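Local coordinates for hypothetical protein (Rhodococcus sp., PDB 2NS0) that is of unknown function but belongs to a family of the helix-turn-helix clan and possibly binds nucleic acid, at residues Ser22-Pro27 against Pro76-Trp81; Glu7-Ile12 against Arg47-Arg52; Glu58-Gln63 against Arg80-Asp85. All coordinates share one frame; numbering follows the deposited sequence.

Contact 1 (Ser22-Pro27 against Pro76-Trp81); sequences SASICP and PIRIRW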
ATOM      1  N   SER A  22       5.349 -13.251   2.496  0.50 20.54           N
ATOM      2  CA  SER A  22       3.919 -13.518   2.464  0.50 20.81           C
ATOM      3  C   SER A  22       3.069 -12.691   3.444  0.50 20.94           C
ATOM      4  O   SER A  22       1.845 -12.666   3.291  0.50 20.82           O
ATOM      5  CB  SER A  22       3.634 -15.027   2.524  0.50 21.08           C
ATOM      6  OG  SER A  22       4.104 -15.664   1.325  0.50 21.57           O
ATOM      7  N   ALA A  23       3.691 -12.003   4.412  1.00 21.23           N
ATOM      8  CA  ALA A  23       2.970 -10.956   5.155  1.00 21.42           C
ATOM      9  C   ALA A  23       2.426  -9.822   4.277  1.00 21.47           C
ATOM     10  O   ALA A  23       2.772  -9.684   3.100  1.00 22.29           O
ATOM     11  CB  ALA A  23       3.832 -10.388   6.272  1.00 21.88           C
ATOM     12  N   SER A  24       1.541  -9.018   4.859  1.00 21.04           N
ATOM     13  CA  SER A  24       0.993  -7.894   4.159  1.00 19.94           C
ATOM     14  C   SER A  24       0.764  -6.743   5.137  1.00 19.92           C
ATOM     15  O   SER A  24       0.893  -6.910   6.356  1.00 19.23           O
ATOM     16  CB  SER A  24      -0.301  -8.281   3.456  1.00 19.47           C
ATOM     17  OG  SER A  24      -1.321  -8.470   4.413  1.00 21.24           O
ATOM     18  N   ILE A  25       0.475  -5.564   4.559  1.00 18.71           N
ATOM     19  CA  ILE A  25       0.174  -4.345   5.278  1.00 17.15           C
ATOM     20  C   ILE A  25      -1.129  -3.859   4.726  1.00 16.61           C
ATOM     21  O   ILE A  25      -1.612  -4.378   3.729  1.00 15.49           O
ATOM     22  CB  ILE A  25       1.284  -3.218   5.136  1.00 17.49           C
ATOM     23  CG1 ILE A  25       1.478  -2.773   3.672  1.00 16.05           C
ATOM     24  CG2 ILE A  25       2.604  -3.663   5.822  1.00 16.62           C
ATOM     25  CD1 ILE A  25       2.405  -1.566   3.493  1.00 17.54           C
ATOM     26  N   CYS A  26      -1.704  -2.870   5.391  1.00 15.83           N
ATOM     27  CA  CYS A  26      -2.923  -2.242   4.902  1.00 15.81           C
ATOM     28  C   CYS A  26      -2.601  -0.763   4.696  1.00 15.86           C
ATOM     29  O   CYS A  26      -1.561  -0.253   5.184  1.00 15.14           O
ATOM     30  CB  CYS A  26      -4.073  -2.438   5.909  1.00 15.06           C
ATOM     31  SG  CYS A  26      -3.707  -1.805   7.556  1.00 18.49           S
ATOM     32  N   PRO A  27      -3.447  -0.069   3.931  1.00 15.73           N
ATOM     33  CA  PRO A  27      -3.231   1.366   3.670  1.00 15.83           C
ATOM     34  C   PRO A  27      -3.082   2.218   4.953  1.00 16.75           C
ATOM     35  O   PRO A  27      -2.254   3.111   4.995  1.00 17.23           O
ATOM     36  CB  PRO A  27      -4.504   1.787   2.904  1.00 15.72           C
ATOM     37  CG  PRO A  27      -4.990   0.534   2.258  1.00 15.94           C
ATOM     38  CD  PRO A  27      -4.614  -0.612   3.211  1.00 14.96           C
ATOM     39  N   PRO A  76     -11.585  -2.388   2.845  1.00 22.15           N
ATOM     40  CA  PRO A  76     -10.278  -2.861   3.276  1.00 21.14           C
ATOM     41  C   PRO A  76      -9.565  -3.785   2.292  1.00 19.85           C
ATOM     42  O   PRO A  76     -10.159  -4.720   1.746  1.00 20.18           O
ATOM     43  CB  PRO A  76     -10.575  -3.581   4.607  1.00 21.61           C
ATOM     44  CG  PRO A  76     -11.784  -2.904   5.142  1.00 22.86           C
ATOM     45  CD  PRO A  76     -12.605  -2.594   3.902  1.00 22.07           C
ATOM     46  N   ILE A  77      -8.289  -3.503   2.083  1.00 17.20           N
ATOM     47  CA  ILE A  77      -7.481  -4.248   1.168  1.00 16.98           C
ATOM     48  C   ILE A  77      -6.146  -4.557   1.862  1.00 16.81           C
ATOM     49  O   ILE A  77      -5.817  -3.953   2.893  1.00 17.01           O
ATOM     50  CB  ILE A  77      -7.214  -3.457  -0.145  1.00 16.94           C
ATOM     51  CG1 ILE A  77      -6.526  -2.084   0.190  1.00 18.49           C
ATOM     52  CG2 ILE A  77      -8.539  -3.354  -0.999  1.00 16.37           C
ATOM     53  CD1 ILE A  77      -5.988  -1.219  -0.974  1.00 16.09           C
ATOM     54  N   ARG A  78      -5.395  -5.495   1.294  1.00 17.35           N
ATOM     55  CA  ARG A  78      -4.058  -5.856   1.806  1.00 17.42           C
ATOM     56  C   ARG A  78      -3.008  -5.526   0.758  1.00 17.34           C
ATOM     57  O   ARG A  78      -3.299  -5.585  -0.429  1.00 16.20           O
ATOM     58  CB  ARG A  78      -3.991  -7.360   2.109  1.00 18.11           C
ATOM     59  CG  ARG A  78      -4.990  -7.875   3.151  1.00 17.26           C
ATOM     60  CD  ARG A  78      -4.907  -7.081   4.466  1.00 17.40           C
ATOM     61  NE  ARG A  78      -3.597  -7.159   5.141  1.00 13.52           N
ATOM     62  CZ  ARG A  78      -3.355  -6.556   6.305  1.00 14.47           C
ATOM     63  NH1 ARG A  78      -4.307  -5.853   6.892  1.00 15.21           N
ATOM     64  NH2 ARG A  78      -2.178  -6.643   6.900  1.00 16.52           N
ATOM     65  N   ILE A  79      -1.789  -5.176   1.185  1.00 17.81           N
ATOM     66  CA  ILE A  79      -0.671  -4.937   0.230  1.00 17.49           C
ATOM     67  C   ILE A  79       0.485  -5.870   0.537  1.00 18.02           C
ATOM     68  O   ILE A  79       0.902  -5.940   1.680  1.00 18.23           O
ATOM     69  CB  ILE A  79      -0.159  -3.452   0.276  1.00 17.52           C
ATOM     70  CG1 ILE A  79      -1.333  -2.462   0.148  1.00 18.52           C
ATOM     71  CG2 ILE A  79       0.905  -3.192  -0.778  1.00 17.20           C
ATOM     72  CD1 ILE A  79      -0.985  -0.980   0.644  1.00 18.94           C
ATOM     73  N   ARG A  80       0.984  -6.588  -0.473  1.00 17.09           N
ATOM     74  CA  ARG A  80       2.049  -7.588  -0.314  1.00 17.66           C
ATOM     75  C   ARG A  80       3.070  -7.444  -1.450  1.00 17.71           C
ATOM     76  O   ARG A  80       2.740  -6.974  -2.560  1.00 18.07           O
ATOM     77  CB  ARG A  80       1.466  -9.039  -0.330  1.00 16.55           C
ATOM     78  CG  ARG A  80       0.957  -9.491  -1.714  1.00 15.73           C
ATOM     79  CD  ARG A  80      -0.020 -10.641  -1.597  1.00 19.51           C
ATOM     80  NE  ARG A  80      -0.267 -11.271  -2.897  1.00 20.27           N
ATOM     81  CZ  ARG A  80      -1.078 -12.306  -3.120  1.00 21.23           C
ATOM     82  NH1 ARG A  80      -1.796 -12.903  -2.134  1.00 15.87           N
ATOM     83  NH2 ARG A  80      -1.151 -12.754  -4.359  1.00 18.25           N
ATOM     84  N   TRP A  81       4.312  -7.826  -1.179  1.00 18.88           N
ATOM     85  CA  TRP A  81       5.296  -8.028  -2.247  1.00 18.55           C
ATOM     86  C   TRP A  81       4.740  -9.059  -3.227  1.00 20.04           C
ATOM     87  O   TRP A  81       4.155 -10.077  -2.826  1.00 19.68           O
ATOM     88  CB  TRP A  81       6.576  -8.593  -1.648  1.00 19.60           C
ATOM     89  CG  TRP A  81       7.422  -7.645  -0.823  1.00 17.44           C
ATOM     90  CD1 TRP A  81       7.955  -7.893   0.417  1.00 18.04           C
ATOM     91  CD2 TRP A  81       7.845  -6.315  -1.187  1.00 18.06           C
ATOM     92  NE1 TRP A  81       8.692  -6.826   0.827  1.00 16.88           N
ATOM     93  CE2 TRP A  81       8.637  -5.835  -0.130  1.00 17.15           C
ATOM     94  CE3 TRP A  81       7.647  -5.500  -2.325  1.00 15.66           C
ATOM     95  CZ2 TRP A  81       9.257  -4.554  -0.157  1.00 19.93           C
ATOM     96  CZ3 TRP A  81       8.238  -4.239  -2.358  1.00 19.68           C
ATOM     97  CH2 TRP A  81       9.038  -3.770  -1.270  1.00 18.64           C
TER
HETATM   98  O   HOH W   1       4.836  -9.091   1.480  1.00 13.15           O

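Contact 2 (Glu7-Ile12 against Arg47-Arg52); sequences ELEECI and REAAGR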
ATOM      1  N   GLU A   7       7.296   9.664  -1.520  1.00 20.00           N
ATOM      2  CA  GLU A   7       7.344   9.364  -0.099  1.00 19.73           C
ATOM      3  C   GLU A   7       6.431   8.192   0.279  1.00 18.77           C
ATOM      4  O   GLU A   7       6.774   7.392   1.135  1.00 17.10           O
ATOM      5  CB  GLU A   7       6.885  10.564   0.710  1.00 20.31           C
ATOM      6  CG  GLU A   7       7.914  11.522   1.231  1.00 26.67           C
ATOM      7  CD  GLU A   7       7.198  12.579   2.086  1.00 33.64           C
ATOM      8  OE1 GLU A   7       6.837  12.249   3.272  1.00 37.18           O
ATOM      9  OE2 GLU A   7       6.916  13.680   1.543  1.00 30.03           O
ATOM     10  N   LEU A   8       5.233   8.162  -0.307  1.00 17.83           N
ATOM     11  CA  LEU A   8       4.270   7.131  -0.020  1.00 17.45           C
ATOM     12  C   LEU A   8       4.766   5.806  -0.567  1.00 18.07           C
ATOM     13  O   LEU A   8       4.639   4.767   0.102  1.00 16.47           O
ATOM     14  CB  LEU A   8       2.908   7.472  -0.620  1.00 17.58           C
ATOM     15  CG  LEU A   8       2.227   8.687   0.044  1.00 17.62           C
ATOM     16  CD1 LEU A   8       0.922   9.117  -0.633  1.00 16.00           C
ATOM     17  CD2 LEU A   8       1.957   8.344   1.475  1.00 16.79           C
ATOM     18  N   GLU A   9       5.327   5.854  -1.779  1.00 17.49           N
ATOM     19  CA  GLU A   9       5.889   4.665  -2.366  1.00 19.44           C
ATOM     20  C   GLU A   9       6.992   4.062  -1.504  1.00 19.46           C
ATOM     21  O   GLU A   9       7.026   2.848  -1.306  1.00 19.54           O
ATOM     22  CB  GLU A   9       6.318   4.905  -3.816  1.00 18.72           C
ATOM     23  CG  GLU A   9       5.104   5.055  -4.781  1.00 19.52           C
ATOM     24  CD  GLU A   9       5.490   5.715  -6.114  1.00 22.84           C
ATOM     25  OE1 GLU A   9       6.675   5.598  -6.512  1.00 28.17           O
ATOM     26  OE2 GLU A   9       4.632   6.375  -6.743  1.00 25.33           O
ATOM     27  N   GLU A  10       7.885   4.911  -1.009  1.00 19.87           N
ATOM     28  CA  GLU A  10       9.037   4.499  -0.185  1.00 20.38           C
ATOM     29  C   GLU A  10       8.566   3.950   1.135  1.00 19.81           C
ATOM     30  O   GLU A  10       9.141   3.020   1.654  1.00 20.00           O
ATOM     31  CB  GLU A  10       9.984   5.694   0.043  1.00 20.69           C
ATOM     32  CG  GLU A  10      10.891   5.602   1.304  1.00 23.39           C
ATOM     33  CD  GLU A  10      11.891   4.442   1.289  1.00 27.95           C
ATOM     34  OE1 GLU A  10      11.935   3.699   0.286  1.00 31.47           O
ATOM     35  OE2 GLU A  10      12.652   4.270   2.295  1.00 29.97           O
ATOM     36  N   CYS A  11       7.483   4.510   1.666  1.00 20.48           N
ATOM     37  CA  CYS A  11       6.903   4.011   2.910  1.00 19.94           C
ATOM     38  C   CYS A  11       6.274   2.622   2.737  1.00 19.67           C
ATOM     39  O   CYS A  11       6.480   1.769   3.599  1.00 20.50           O
ATOM     40  CB  CYS A  11       5.889   4.999   3.475  1.00 19.83           C
ATOM     41  SG  CYS A  11       5.195   4.419   5.029  1.00 22.94           S
ATOM     42  N   ILE A  12       5.509   2.395   1.659  1.00 19.10           N
ATOM     43  CA  ILE A  12       5.010   1.037   1.324  1.00 18.10           C
ATOM     44  C   ILE A  12       6.171   0.043   1.293  1.00 19.09           C
ATOM     45  O   ILE A  12       6.104  -1.041   1.924  1.00 18.73           O
ATOM     46  CB  ILE A  12       4.223   0.994  -0.017  1.00 18.93           C
ATOM     47  CG1 ILE A  12       2.893   1.731   0.110  1.00 17.69           C
ATOM     48  CG2 ILE A  12       3.900  -0.485  -0.450  1.00 19.34           C
ATOM     49  CD1 ILE A  12       2.258   2.156  -1.232  1.00 17.17           C
ATOM     50  N   ARG A  47      -3.700   4.463  -1.592  1.00 17.62           N
ATOM     51  CA  ARG A  47      -4.240   3.581  -2.660  1.00 16.70           C
ATOM     52  C   ARG A  47      -3.658   3.859  -4.031  1.00 16.91           C
ATOM     53  O   ARG A  47      -3.375   2.916  -4.786  1.00 17.71           O
ATOM     54  CB  ARG A  47      -5.764   3.642  -2.727  1.00 17.25           C
ATOM     55  CG  ARG A  47      -6.412   3.077  -1.477  1.00 19.38           C
ATOM     56  CD  ARG A  47      -7.943   3.010  -1.614  1.00 24.36           C
ATOM     57  NE  ARG A  47      -8.548   2.083  -0.652  1.00 28.81           N
ATOM     58  CZ  ARG A  47      -9.277   0.999  -0.967  1.00 31.33           C
ATOM     59  NH1 ARG A  47      -9.524   0.642  -2.232  1.00 33.80           N
ATOM     60  NH2 ARG A  47      -9.773   0.246  -0.007  1.00 29.96           N
ATOM     61  N   GLU A  48      -3.462   5.131  -4.368  1.00 16.59           N
ATOM     62  CA  GLU A  48      -2.868   5.489  -5.657  1.00 16.76           C
ATOM     63  C   GLU A  48      -1.438   4.996  -5.734  1.00 15.90           C
ATOM     64  O   GLU A  48      -1.035   4.420  -6.737  1.00 16.33           O
ATOM     65  CB  GLU A  48      -2.937   6.997  -5.941  1.00 15.49           C
ATOM     66  CG  GLU A  48      -4.334   7.524  -6.145  1.00 19.46           C
ATOM     67  CD  GLU A  48      -4.947   7.057  -7.443  1.00 23.49           C
ATOM     68  OE1 GLU A  48      -4.202   6.794  -8.426  1.00 25.52           O
ATOM     69  OE2 GLU A  48      -6.188   6.959  -7.494  1.00 29.36           O
ATOM     70  N   ALA A  49      -0.685   5.204  -4.655  1.00 15.92           N
ATOM     71  CA  ALA A  49       0.692   4.709  -4.562  1.00 16.21           C
ATOM     72  C   ALA A  49       0.805   3.194  -4.717  1.00 17.06           C
ATOM     73  O   ALA A  49       1.628   2.704  -5.529  1.00 19.14           O
ATOM     74  CB  ALA A  49       1.355   5.186  -3.254  1.00 14.62           C
ATOM     75  N   ALA A  50       0.021   2.451  -3.934  1.00 17.39           N
ATOM     76  CA  ALA A  50      -0.086   0.997  -4.083  1.00 17.94           C
ATOM     77  C   ALA A  50      -0.433   0.624  -5.551  1.00 18.36           C
ATOM     78  O   ALA A  50       0.093  -0.332  -6.095  1.00 18.01           O
ATOM     79  CB  ALA A  50      -1.136   0.451  -3.083  1.00 18.04           C
ATOM     80  N   GLY A  51      -1.308   1.402  -6.192  1.00 18.39           N
ATOM     81  CA  GLY A  51      -1.712   1.128  -7.606  1.00 17.64           C
ATOM     82  C   GLY A  51      -0.524   1.272  -8.558  1.00 17.65           C
ATOM     83  O   GLY A  51      -0.298   0.433  -9.439  1.00 17.84           O
ATOM     84  N   ARG A  52       0.251   2.332  -8.370  1.00 17.68           N
ATOM     85  CA  ARG A  52       1.475   2.498  -9.137  1.00 18.67           C
ATOM     86  C   ARG A  52       2.500   1.364  -8.927  1.00 18.16           C
ATOM     87  O   ARG A  52       3.087   0.879  -9.889  1.00 17.85           O
ATOM     88  CB  ARG A  52       2.101   3.885  -8.879  1.00 19.00           C
ATOM     89  CG  ARG A  52       1.284   5.033  -9.487  1.00 19.47           C
ATOM     90  CD  ARG A  52       2.002   6.412  -9.354  1.00 20.15           C
ATOM     91  NE  ARG A  52       2.376   6.696  -7.971  1.00 20.71           N
ATOM     92  CZ  ARG A  52       1.607   7.331  -7.082  1.00 21.55           C
ATOM     93  NH1 ARG A  52       0.406   7.803  -7.414  1.00 17.95           N
ATOM     94  NH2 ARG A  52       2.060   7.512  -5.848  1.00 18.92           N
TER

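Contact 3 (Glu58-Gln63 against Arg80-Asp85); sequences EVEVTQ and RWTRTD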
ATOM      1  N   GLU A  58       5.815  -4.658  -8.626  1.00 16.12           N
ATOM      2  CA  GLU A  58       6.542  -4.761  -7.339  1.00 16.82           C
ATOM      3  C   GLU A  58       5.708  -5.334  -6.168  1.00 16.72           C
ATOM      4  O   GLU A  58       6.218  -6.109  -5.328  1.00 15.87           O
ATOM      5  CB  GLU A  58       7.040  -3.381  -6.921  1.00 16.98           C
ATOM      6  CG  GLU A  58       8.022  -2.804  -7.927  1.00 20.27           C
ATOM      7  CD  GLU A  58       8.858  -1.653  -7.370  1.00 22.00           C
ATOM      8  OE1 GLU A  58       8.779  -1.376  -6.155  1.00 22.42           O
ATOM      9  OE2 GLU A  58       9.614  -1.061  -8.169  1.00 24.11           O
ATOM     10  N   VAL A  59       4.447  -4.918  -6.099  1.00 16.08           N
ATOM     11  CA  VAL A  59       3.543  -5.376  -5.072  1.00 16.17           C
ATOM     12  C   VAL A  59       2.262  -5.861  -5.731  1.00 17.44           C
ATOM     13  O   VAL A  59       2.015  -5.540  -6.902  1.00 16.79           O
ATOM     14  CB  VAL A  59       3.206  -4.237  -4.027  1.00 16.28           C
ATOM     15  CG1 VAL A  59       4.500  -3.615  -3.419  1.00 15.11           C
ATOM     16  CG2 VAL A  59       2.251  -3.192  -4.605  1.00 15.92           C
ATOM     17  N   GLU A  60       1.475  -6.643  -4.984  1.00 17.77           N
ATOM     18  CA  GLU A  60       0.085  -6.936  -5.336  1.00 18.99           C
ATOM     19  C   GLU A  60      -0.838  -6.445  -4.232  1.00 19.47           C
ATOM     20  O   GLU A  60      -0.492  -6.460  -3.026  1.00 20.03           O
ATOM     21  CB  GLU A  60      -0.156  -8.444  -5.502  1.00 19.26           C
ATOM     22  CG  GLU A  60       0.553  -9.051  -6.696  1.00 21.05           C
ATOM     23  CD  GLU A  60       0.589 -10.546  -6.639  1.00 22.28           C
ATOM     24  OE1 GLU A  60       0.942 -11.101  -5.563  1.00 26.91           O
ATOM     25  OE2 GLU A  60       0.229 -11.164  -7.665  1.00 23.61           O
ATOM     26  N   VAL A  61      -2.036  -6.064  -4.635  1.00 18.94           N
ATOM     27  CA  VAL A  61      -3.039  -5.646  -3.677  1.00 19.44           C
ATOM     28  C   VAL A  61      -4.106  -6.743  -3.729  1.00 20.13           C
ATOM     29  O   VAL A  61      -4.466  -7.217  -4.837  1.00 20.23           O
ATOM     30  CB  VAL A  61      -3.666  -4.273  -4.094  1.00 19.42           C
ATOM     31  CG1 VAL A  61      -4.861  -3.922  -3.189  1.00 20.46           C
ATOM     32  CG2 VAL A  61      -2.601  -3.134  -4.165  1.00 17.47           C
ATOM     33  N   THR A  62      -4.587  -7.165  -2.555  1.00 20.18           N
ATOM     34  CA  THR A  62      -5.615  -8.196  -2.459  1.00 20.14           C
ATOM     35  C   THR A  62      -6.791  -7.726  -1.621  1.00 19.81           C
ATOM     36  O   THR A  62      -6.667  -6.866  -0.757  1.00 20.43           O
ATOM     37  CB  THR A  62      -5.092  -9.559  -1.879  1.00 19.66           C
ATOM     38  OG1 THR A  62      -4.749  -9.398  -0.503  1.00 22.34           O
ATOM     39  CG2 THR A  62      -3.850 -10.097  -2.673  1.00 22.29           C
ATOM     40  N   GLN A  63      -7.944  -8.302  -1.907  1.00 19.39           N
ATOM     41  CA  GLN A  63      -9.143  -8.095  -1.123  1.00 18.81           C
ATOM     42  C   GLN A  63      -9.870  -9.429  -1.069  1.00 17.97           C
ATOM     43  O   GLN A  63     -10.147 -10.046  -2.090  1.00 16.31           O
ATOM     44  CB  GLN A  63     -10.024  -7.041  -1.763  1.00 18.16           C
ATOM     45  CG  GLN A  63     -11.122  -6.663  -0.828  1.00 21.76           C
ATOM     46  CD  GLN A  63     -11.954  -5.552  -1.371  1.00 23.23           C
ATOM     47  OE1 GLN A  63     -11.918  -4.448  -0.842  1.00 28.13           O
ATOM     48  NE2 GLN A  63     -12.719  -5.826  -2.416  1.00 20.34           N
ATOM     49  N   ARG A  80       0.984  -6.588  -0.473  1.00 17.09           N
ATOM     50  CA  ARG A  80       2.049  -7.588  -0.314  1.00 17.66           C
ATOM     51  C   ARG A  80       3.070  -7.444  -1.450  1.00 17.71           C
ATOM     52  O   ARG A  80       2.740  -6.974  -2.560  1.00 18.07           O
ATOM     53  CB  ARG A  80       1.466  -9.039  -0.330  1.00 16.55           C
ATOM     54  CG  ARG A  80       0.957  -9.491  -1.714  1.00 15.73           C
ATOM     55  CD  ARG A  80      -0.020 -10.641  -1.597  1.00 19.51           C
ATOM     56  NE  ARG A  80      -0.267 -11.271  -2.897  1.00 20.27           N
ATOM     57  CZ  ARG A  80      -1.078 -12.306  -3.120  1.00 21.23           C
ATOM     58  NH1 ARG A  80      -1.796 -12.903  -2.134  1.00 15.87           N
ATOM     59  NH2 ARG A  80      -1.151 -12.754  -4.359  1.00 18.25           N
ATOM     60  N   TRP A  81       4.312  -7.826  -1.179  1.00 18.88           N
ATOM     61  CA  TRP A  81       5.296  -8.028  -2.247  1.00 18.55           C
ATOM     62  C   TRP A  81       4.740  -9.059  -3.227  1.00 20.04           C
ATOM     63  O   TRP A  81       4.155 -10.077  -2.826  1.00 19.68           O
ATOM     64  CB  TRP A  81       6.576  -8.593  -1.648  1.00 19.60           C
ATOM     65  CG  TRP A  81       7.422  -7.645  -0.823  1.00 17.44           C
ATOM     66  CD1 TRP A  81       7.955  -7.893   0.417  1.00 18.04           C
ATOM     67  CD2 TRP A  81       7.845  -6.315  -1.187  1.00 18.06           C
ATOM     68  NE1 TRP A  81       8.692  -6.826   0.827  1.00 16.88           N
ATOM     69  CE2 TRP A  81       8.637  -5.835  -0.130  1.00 17.15           C
ATOM     70  CE3 TRP A  81       7.647  -5.500  -2.325  1.00 15.66           C
ATOM     71  CZ2 TRP A  81       9.257  -4.554  -0.157  1.00 19.93           C
ATOM     72  CZ3 TRP A  81       8.238  -4.239  -2.358  1.00 19.68           C
ATOM     73  CH2 TRP A  81       9.038  -3.770  -1.270  1.00 18.64           C
ATOM     74  N   THR A  82       4.912  -8.816  -4.516  1.00 20.22           N
ATOM     75  CA  THR A  82       4.732  -9.869  -5.509  1.00 21.58           C
ATOM     76  C   THR A  82       5.758 -10.989  -5.238  1.00 23.58           C
ATOM     77  O   THR A  82       6.945 -10.721  -4.950  1.00 23.13           O
ATOM     78  CB  THR A  82       4.943  -9.308  -6.914  1.00 21.00           C
ATOM     79  OG1 THR A  82       4.054  -8.214  -7.097  1.00 19.09           O
ATOM     80  CG2 THR A  82       4.643 -10.328  -8.003  1.00 21.36           C
ATOM     81  N   ARG A  83       5.305 -12.239  -5.310  1.00 25.32           N
ATOM     82  CA  ARG A  83       6.224 -13.369  -5.137  1.00 27.44           C
ATOM     83  C   ARG A  83       6.216 -14.391  -6.275  1.00 28.93           C
ATOM     84  O   ARG A  83       6.633 -15.533  -6.101  1.00 29.38           O
ATOM     85  CB  ARG A  83       6.001 -14.049  -3.774  1.00 28.56           C
ATOM     86  CG  ARG A  83       6.544 -13.213  -2.586  1.00 28.27           C
ATOM     87  CD  ARG A  83       6.634 -14.069  -1.313  1.00 27.41           C
ATOM     88  NE  ARG A  83       7.562 -15.177  -1.473  1.00 24.80           N
ATOM     89  CZ  ARG A  83       8.871 -15.074  -1.259  1.00 28.16           C
ATOM     90  NH1 ARG A  83       9.396 -13.900  -0.880  1.00 24.18           N
ATOM     91  NH2 ARG A  83       9.666 -16.132  -1.448  1.00 27.89           N
ATOM     92  N   THR A  84       5.771 -13.957  -7.459  1.00 29.95           N
ATOM     93  CA  THR A  84       5.704 -14.814  -8.622  1.00 30.21           C
ATOM     94  C   THR A  84       7.122 -15.319  -8.938  1.00 31.70           C
ATOM     95  O   THR A  84       8.111 -14.566  -8.884  1.00 31.77           O
ATOM     96  CB  THR A  84       5.064 -14.075  -9.872  1.00 30.35           C
ATOM     97  OG1 THR A  84       4.042 -13.160  -9.442  1.00 27.07           O
ATOM     98  CG2 THR A  84       4.477 -15.109 -10.916  1.00 28.79           C
ATOM     99  N   ASP A  85       7.208 -16.608  -9.245  1.00 32.55           N
ATOM    100  CA  ASP A  85       8.477 -17.248  -9.588  1.00 33.07           C
ATOM    101  C   ASP A  85       9.133 -16.556 -10.771  1.00 33.00           C
ATOM    102  O   ASP A  85       8.518 -16.134 -11.734  1.00 32.08           O
ATOM    103  CB  ASP A  85       8.274 -18.738  -9.882  1.00 32.19           C
ATOM    104  CG  ASP A  85       7.915 -19.547  -8.644  1.00 33.97           C
ATOM    105  OD1 ASP A  85       8.564 -19.381  -7.590  1.00 35.72           O
ATOM    106  OD2 ASP A  85       6.984 -20.367  -8.717  1.00 34.57           O
ATOM    107  OXT ASP A  85      10.337 -16.421 -10.779  1.00 34.66           O
TER
HETATM  108  O   HOH W   2       2.813 -13.115  -5.302  1.00 21.54           O
HETATM  109  O   HOH W   3      -3.048 -11.365   0.418  1.00 18.93           O

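Contact 1 (Ser22-Pro27 against Pro76-Trp81)
R78 folds its side chain back over S24, and almost every atom of it meets the serine or the residues that follow. CB, CG and CD pass 3.7 to 3.9 Å from S24 OG. Bends at chi2 (-53°) and chi3 (-62°) turn CD and then NE toward the loop, and NE donates to S24 OG over 2.7 Å, nearly straight at 162° and in the guanidinium plane. NH2 adds weak bonds to S24 OG and to the carbonyl S24 O. The other branch, NH1, lies 3.6 Å from C26 CB, while I25 O sits over one face of the guanidinium toward its rim. Backbone bonds fix this register: I25 N donates to I79 O (2.9 Å) and I79 N to I25 O (2.7 Å). Behind them, I25 CG1 approaches I79 CB at 3.8 Å, and P27 CG meets I77 CG1 at 3.7 Å, these last two side chains crossing at about a right angle. Two residues on from the I25-I79 bridge, a water donates to A23 O and accepts from W81 N. I25 packs onwards against L15 and L16 of helix 5-18, and C26 stands at the N-cap position before helix 27-34, its N bonded to D29 OD2. A lone antiparallel bridge between the segment joining the first two helices and the last strand recalls the short first strand of winged-helix domains, consistent with the family's helix-turn-helix clan.

Contact 2 (Glu7-Ile12 against Arg47-Arg52)
E9 and R52 meet through one carboxylate oxygen: OE2 accepts from R52 NE at 2.6 Å and from R52 NH2 at 3.0 Å, a side-on salt bridge with both donors on the same atom. NE comes nearly along the C-O axis with an N-H...O angle of 157°, whereas NH2 uses the anti lone pair, away from OE1. The R52 chain runs extended to CD and then bends at chi3, which turns NE toward E9 OE2. The oxygen stays close to the guanidinium plane, but the carboxylate as a whole is turned 46° against it. Next to this pair, A49 CB fits against helix 7-12, touching L8 CB at 3.8 Å and I12 CD1 at 3.8 Å, with E9 CG a little farther off. I12 CD1 also reaches the backbone at A50 N (3.5 Å). The axes of the two short segments pass 9.1 Å apart at a signed crossing angle of -71°. In a winged-helix-like domain these would correspond to the first helix and the third, the latter commonly the recognition helix, so the contact lies inside the three-helix bundle. The salt bridge lies at the margin of this apolar patch. One face of the R52 guanidinium rests on its own helix, with A49 CA 3.3 Å above the plane toward the rim, which would limit its freedom to tip. D5 OD1 forms a long, weak ion pair with R52 NH2. Farther out, L53 packs on both E9 and I12, L8 packs on P45 and V46, and I79 of strand 78-81 lies against I12 and A50.

Contact 3 (Glu58-Gln63 against Arg80-Asp85)
E60 and R80 face each other as an antiparallel hydrogen-bonded pair, with E60 N giving to R80 O (2.8 Å) and R80 N to E60 O (3.0 Å). One step along, V59 and W81 form a non-hydrogen-bonded pair whose side chains diverge. T82 N then donates to E58 O over 3.1 Å from above the carbonyl plane, continuing the bonding past the end of the strand. Charged contacts follow on the face that carries E60 and R80. The R80 chi1 of 71° sets CG between the backbone N and the carbonyl carbon; beyond it the chain runs extended, and both NE and NH2 bond to E60 OE1 at 2.9 Å. They reach this oxygen from the same face of the carboxylate, whose plane is turned 49° from the guanidinium. Water 2 also donates to OE1 and accepts from R83 N, while water 3 lies between R80 NH1 and T62 OG1. Nonpolar contact completes the grip: T62 CG2 lies 3.4 Å above one face of the guanidinium, offset toward the rim. A leucine in place of R80 would probably leave E60 without its charged mate, and T62 CG2 without the flat group it covers. Away from this pair, V59 CG1 meets W81 CE3 at 3.8 Å, and E58 O lies at the edge of the indole, in its plane. The E58 carboxylate itself is salt-bridged to R13 of helix 5-18, and T82 OG1 is hydrogen-bonded to G57 O. Strand 59-63, which follows the third helix, is central in a three-strand antiparallel sheet, between the short strand 66-67 and strand 78-81, an order consistent with the wing of a winged-helix domain.

In the fold
Along the chain the segments of contacts 1 and 2 alternate, whereas contact 3 opens only after contact 2 closes. Contacts 1 and 3 lie about 8 Å apart between centres and share R80 and W81: strand 78-81 pairs with residue I25 along one edge and with strand 59-63 along the other, and R78 N probably bonds to T62 O. Contact 2 lies about 12 Å from contact 1 and 13 Å from contact 3, measured between centres, and joins helices 5-18 and 43-55. I79, I12 and A50 tie the sheet to these helices, with A50 also touching V61. Three helices and a small sheet close into one compact unit, consistent with a winged-helix fold.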